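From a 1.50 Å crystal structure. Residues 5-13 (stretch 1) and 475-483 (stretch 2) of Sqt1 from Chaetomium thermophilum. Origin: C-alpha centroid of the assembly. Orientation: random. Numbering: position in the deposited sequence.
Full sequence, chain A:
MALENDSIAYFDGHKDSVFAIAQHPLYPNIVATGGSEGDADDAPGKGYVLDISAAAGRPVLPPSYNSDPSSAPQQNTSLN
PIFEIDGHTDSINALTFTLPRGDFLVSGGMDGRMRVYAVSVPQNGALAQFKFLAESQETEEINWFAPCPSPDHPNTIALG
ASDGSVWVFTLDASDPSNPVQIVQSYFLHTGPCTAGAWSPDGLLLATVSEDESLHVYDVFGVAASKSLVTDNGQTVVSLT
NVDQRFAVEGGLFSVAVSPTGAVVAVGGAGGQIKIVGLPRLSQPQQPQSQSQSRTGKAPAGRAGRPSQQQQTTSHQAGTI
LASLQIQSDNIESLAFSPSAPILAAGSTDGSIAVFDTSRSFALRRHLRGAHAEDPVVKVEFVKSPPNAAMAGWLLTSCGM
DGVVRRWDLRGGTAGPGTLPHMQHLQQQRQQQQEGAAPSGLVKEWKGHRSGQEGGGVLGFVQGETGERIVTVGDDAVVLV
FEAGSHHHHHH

Stretch 1, residues 5-13: NDSIAYFDG
Stretch 2 (475-483) DAVVLVFEA

The two stretches, 464 or more residues apart in sequence wherever they touch, pair as antiparallel strands of one sheet: the strand axes approach to 4.7 Å with 163° between their N-to-C directions. Two pairs set the register, with CA-CA distances of 5.0 Å for Phe11 to Val478 and 4.4 Å for Tyr10 to Leu479; Ala9 CA is 5.1 Å from Val480 CA. Together the stretches bury 600 Å², both sides summed.

Stretch 2 enters through Asp475 (phi/psi -85/13, chi1 p), which makes no contact with stretch 1; its carboxylate is hydrogen-bonded elsewhere in the structure. Ala476 then takes a left-handed conformation (70/23), and a water bridges the end of the first strand to the loop ahead of the second, donating to Ala476 O and to Phe11 O, each at 2.8 Å. At Val477 (-123/150, chi1 t) the chain extends, its CA 4.9 Å from the CA of Asp12 (-114/17, chi1 p), which Gly13 (-63/-34) follows. Val477 CG1 lies 3.8 Å from Phe11 O.

Val478 (-115/126, chi1 t) forms the hydrogen-bonded pair with Phe11. Phe11 N donates to Val478 O at 2.8 Å and 159°, while Val478 N donates to Phe11 O at 3.0 Å and 157°. Val478 O also receives a CA-H...O contact from Tyr10 CA, 3.2 Å. Both side chains start on the same face, with Phe11 CB 4.0 Å from Val478 CB; Phe11 (-138/122, chi1 t, chi2 65°) leads its ring away from stretch 2, and Val478 CG2 meets that ring at its edge. Both residues are buried, as suits their apolar side chains.

Leu479 (-119/154, chi1 m, chi2 t) faces Tyr10 in the non-hydrogen-bonded pair, both side chains on the other face. Its CD2 packs 3.6 Å from Tyr10 CB and 4.0 Å from Ser7 OG. Tyr10 (-151/162, chi1 p, chi2 -78°) gives its methylene to this contact while the ring end leads away.

Val480 (-119/129, chi1 t) returns to the face of Val478. Its N donates to Ala9 O at 2.9 Å and 151°. Its O accepts from Ile8 N at 2.8 Å and 165°, and lies 3.2 Å from Ser7 CA in a second CA-H...O contact. Val480 CG2 is 4.0 Å from Ala9 CB, and Val480 CG1 is 3.8 Å from Ile8 CG1. The small Ala9 (-164/163) and the longer Ile8 (-107/-10, chi1 p, chi2 t) thus both pack against one valine.

Phe481 (-122/155, chi1 m, chi2 -70°) points its CA-to-CB bond away, yet its ring comes back: CD1 lies 3.7 Å from Asp6 C (-92/0, chi1 m), at the ring edge, and CE1 3.5 Å from Ser7 N. Asn5 OD1 (-137/103, chi1 t) accepts from Ser7 N (3.0 Å) and from Ser7 OG (2.6 Å; Ser7 -69/150, chi1 p).

At exposed Glu482 (-127/148; chi1 p, chi2 t, chi3 4°), a water accepts from Glu482 N and donates to Asp6 O, both at 2.8 Å. Ala483 (-85/-26) is out of reach.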

# COMPACT_ATOMS: atom_id res chain seq x y z
N ASN A 5 -20.33 -15.46 -6.02
CA ASN A 5 -19.01 -15.84 -5.53
C ASN A 5 -18.10 -16.24 -6.69
O ASN A 5 -18.20 -17.34 -7.24
CB ASN A 5 -19.12 -16.97 -4.51
CG ASN A 5 -17.77 -17.35 -3.91
OD1 ASN A 5 -16.76 -16.70 -4.16
ND2 ASN A 5 -17.76 -18.41 -3.11
N ASP A 6 -17.20 -15.33 -7.05
CA ASP A 6 -16.28 -15.55 -8.15
C ASP A 6 -14.96 -16.16 -7.71
O ASP A 6 -14.09 -16.38 -8.53
CB ASP A 6 -16.02 -14.22 -8.88
CG ASP A 6 -17.28 -13.62 -9.44
OD1 ASP A 6 -17.97 -14.33 -10.20
OD2 ASP A 6 -17.61 -12.46 -9.11
N SER A 7 -14.80 -16.42 -6.42
CA SER A 7 -13.52 -16.92 -5.94
C SER A 7 -13.23 -18.34 -6.42
O SER A 7 -14.15 -19.13 -6.62
CB SER A 7 -13.45 -16.85 -4.41
OG SER A 7 -14.36 -17.76 -3.82
N ILE A 8 -11.95 -18.64 -6.58
CA ILE A 8 -11.51 -19.98 -6.97
C ILE A 8 -10.86 -20.70 -5.79
O ILE A 8 -10.57 -21.90 -5.86
CB ILE A 8 -10.51 -19.94 -8.16
CG1 ILE A 8 -9.22 -19.19 -7.79
CG2 ILE A 8 -11.15 -19.35 -9.41
CD1 ILE A 8 -8.14 -19.24 -8.86
N ALA A 9 -10.63 -19.96 -4.71
CA ALA A 9 -10.10 -20.53 -3.47
C ALA A 9 -10.34 -19.54 -2.36
O ALA A 9 -10.62 -18.36 -2.59
CB ALA A 9 -8.61 -20.84 -3.59
N TYR A 10 -10.24 -20.02 -1.13
CA TYR A 10 -10.45 -19.17 0.02
C TYR A 10 -9.66 -19.67 1.20
O TYR A 10 -9.19 -20.82 1.23
CB TYR A 10 -11.94 -19.10 0.38
CG TYR A 10 -12.48 -20.38 0.97
CD1 TYR A 10 -12.80 -21.46 0.17
CD2 TYR A 10 -12.70 -20.50 2.34
CE1 TYR A 10 -13.30 -22.64 0.71
CE2 TYR A 10 -13.20 -21.66 2.89
CZ TYR A 10 -13.50 -22.73 2.06
OH TYR A 10 -14.00 -23.89 2.61
N PHE A 11 -9.49 -18.79 2.18
CA PHE A 11 -8.91 -19.18 3.45
C PHE A 11 -9.70 -18.50 4.55
O PHE A 11 -9.82 -17.28 4.58
CB PHE A 11 -7.43 -18.79 3.53
CG PHE A 11 -6.83 -18.98 4.88
CD1 PHE A 11 -6.72 -20.25 5.43
CD2 PHE A 11 -6.38 -17.90 5.62
CE1 PHE A 11 -6.17 -20.43 6.69
CE2 PHE A 11 -5.82 -18.07 6.87
CZ PHE A 11 -5.71 -19.34 7.41
N ASP A 12 -10.26 -19.30 5.46
CA ASP A 12 -11.13 -18.75 6.49
C ASP A 12 -10.55 -18.89 7.89
O ASP A 12 -11.28 -18.73 8.87
CB ASP A 12 -12.51 -19.42 6.42
CG ASP A 12 -12.46 -20.88 6.80
OD1 ASP A 12 -11.53 -21.59 6.35
OD2 ASP A 12 -13.34 -21.32 7.58
N GLY A 13 -9.25 -19.15 7.99
CA GLY A 13 -8.60 -19.36 9.29
C GLY A 13 -8.60 -18.18 10.25
O GLY A 13 -8.65 -18.37 11.47
N ASP A 475 -14.64 -9.24 6.90
CA ASP A 475 -15.47 -10.41 7.21
C ASP A 475 -14.63 -11.65 7.56
O ASP A 475 -15.16 -12.76 7.58
CB ASP A 475 -16.42 -10.72 6.04
CG ASP A 475 -15.72 -10.80 4.69
OD1 ASP A 475 -14.50 -10.56 4.59
OD2 ASP A 475 -16.42 -11.12 3.70
N ALA A 476 -13.34 -11.46 7.80
CA ALA A 476 -12.42 -12.49 8.31
C ALA A 476 -12.12 -13.58 7.29
O ALA A 476 -11.73 -14.69 7.65
CB ALA A 476 -12.97 -13.13 9.61
N VAL A 477 -12.28 -13.25 6.01
CA VAL A 477 -12.02 -14.21 4.95
C VAL A 477 -10.97 -13.65 3.99
O VAL A 477 -10.85 -12.43 3.82
CB VAL A 477 -13.30 -14.56 4.17
CG1 VAL A 477 -13.10 -15.83 3.35
CG2 VAL A 477 -14.48 -14.74 5.12
N VAL A 478 -10.21 -14.57 3.41
CA VAL A 478 -9.22 -14.33 2.37
C VAL A 478 -9.71 -15.04 1.12
O VAL A 478 -10.00 -16.24 1.17
CB VAL A 478 -7.84 -14.86 2.77
CG1 VAL A 478 -6.82 -14.71 1.64
CG2 VAL A 478 -7.34 -14.18 4.06
N LEU A 479 -9.83 -14.32 -0.00
CA LEU A 479 -10.33 -14.92 -1.24
C LEU A 479 -9.28 -14.85 -2.35
O LEU A 479 -8.41 -13.99 -2.34
CB LEU A 479 -11.62 -14.25 -1.72
CG LEU A 479 -12.83 -14.36 -0.79
CD1 LEU A 479 -14.05 -13.70 -1.40
CD2 LEU A 479 -13.11 -15.84 -0.49
N VAL A 480 -9.38 -15.78 -3.30
CA VAL A 480 -8.51 -15.80 -4.47
C VAL A 480 -9.37 -15.67 -5.71
O VAL A 480 -10.34 -16.42 -5.87
CB VAL A 480 -7.68 -17.09 -4.56
CG1 VAL A 480 -6.77 -17.04 -5.79
CG2 VAL A 480 -6.85 -17.29 -3.30
N PHE A 481 -9.02 -14.72 -6.58
CA PHE A 481 -9.74 -14.48 -7.82
C PHE A 481 -8.79 -14.61 -9.01
O PHE A 481 -7.58 -14.41 -8.86
CB PHE A 481 -10.36 -13.08 -7.83
CG PHE A 481 -11.39 -12.84 -6.75
CD1 PHE A 481 -12.62 -13.46 -6.80
CD2 PHE A 481 -11.14 -11.95 -5.72
CE1 PHE A 481 -13.58 -13.22 -5.83
CE2 PHE A 481 -12.10 -11.70 -4.75
CZ PHE A 481 -13.32 -12.34 -4.80
N GLU A 482 -9.33 -14.92 -10.18
CA GLU A 482 -8.50 -14.95 -11.39
C GLU A 482 -9.10 -14.09 -12.48
O GLU A 482 -10.31 -13.95 -12.59
CB GLU A 482 -8.31 -16.39 -11.89
CG GLU A 482 -9.58 -17.06 -12.33
CD GLU A 482 -9.35 -18.49 -12.80
OE1 GLU A 482 -8.19 -18.96 -12.72
OE2 GLU A 482 -10.32 -19.13 -13.24
N ALA A 483 -8.22 -13.49 -13.30
CA ALA A 483 -8.66 -12.64 -14.40
C ALA A 483 -8.99 -13.45 -15.66
O ALA A 483 -9.79 -13.02 -16.48
CB ALA A 483 -7.59 -11.57 -14.71
O HOH W 1 -12.12 -15.37 -10.22
O HOH W 2 -9.34 -15.96 7.03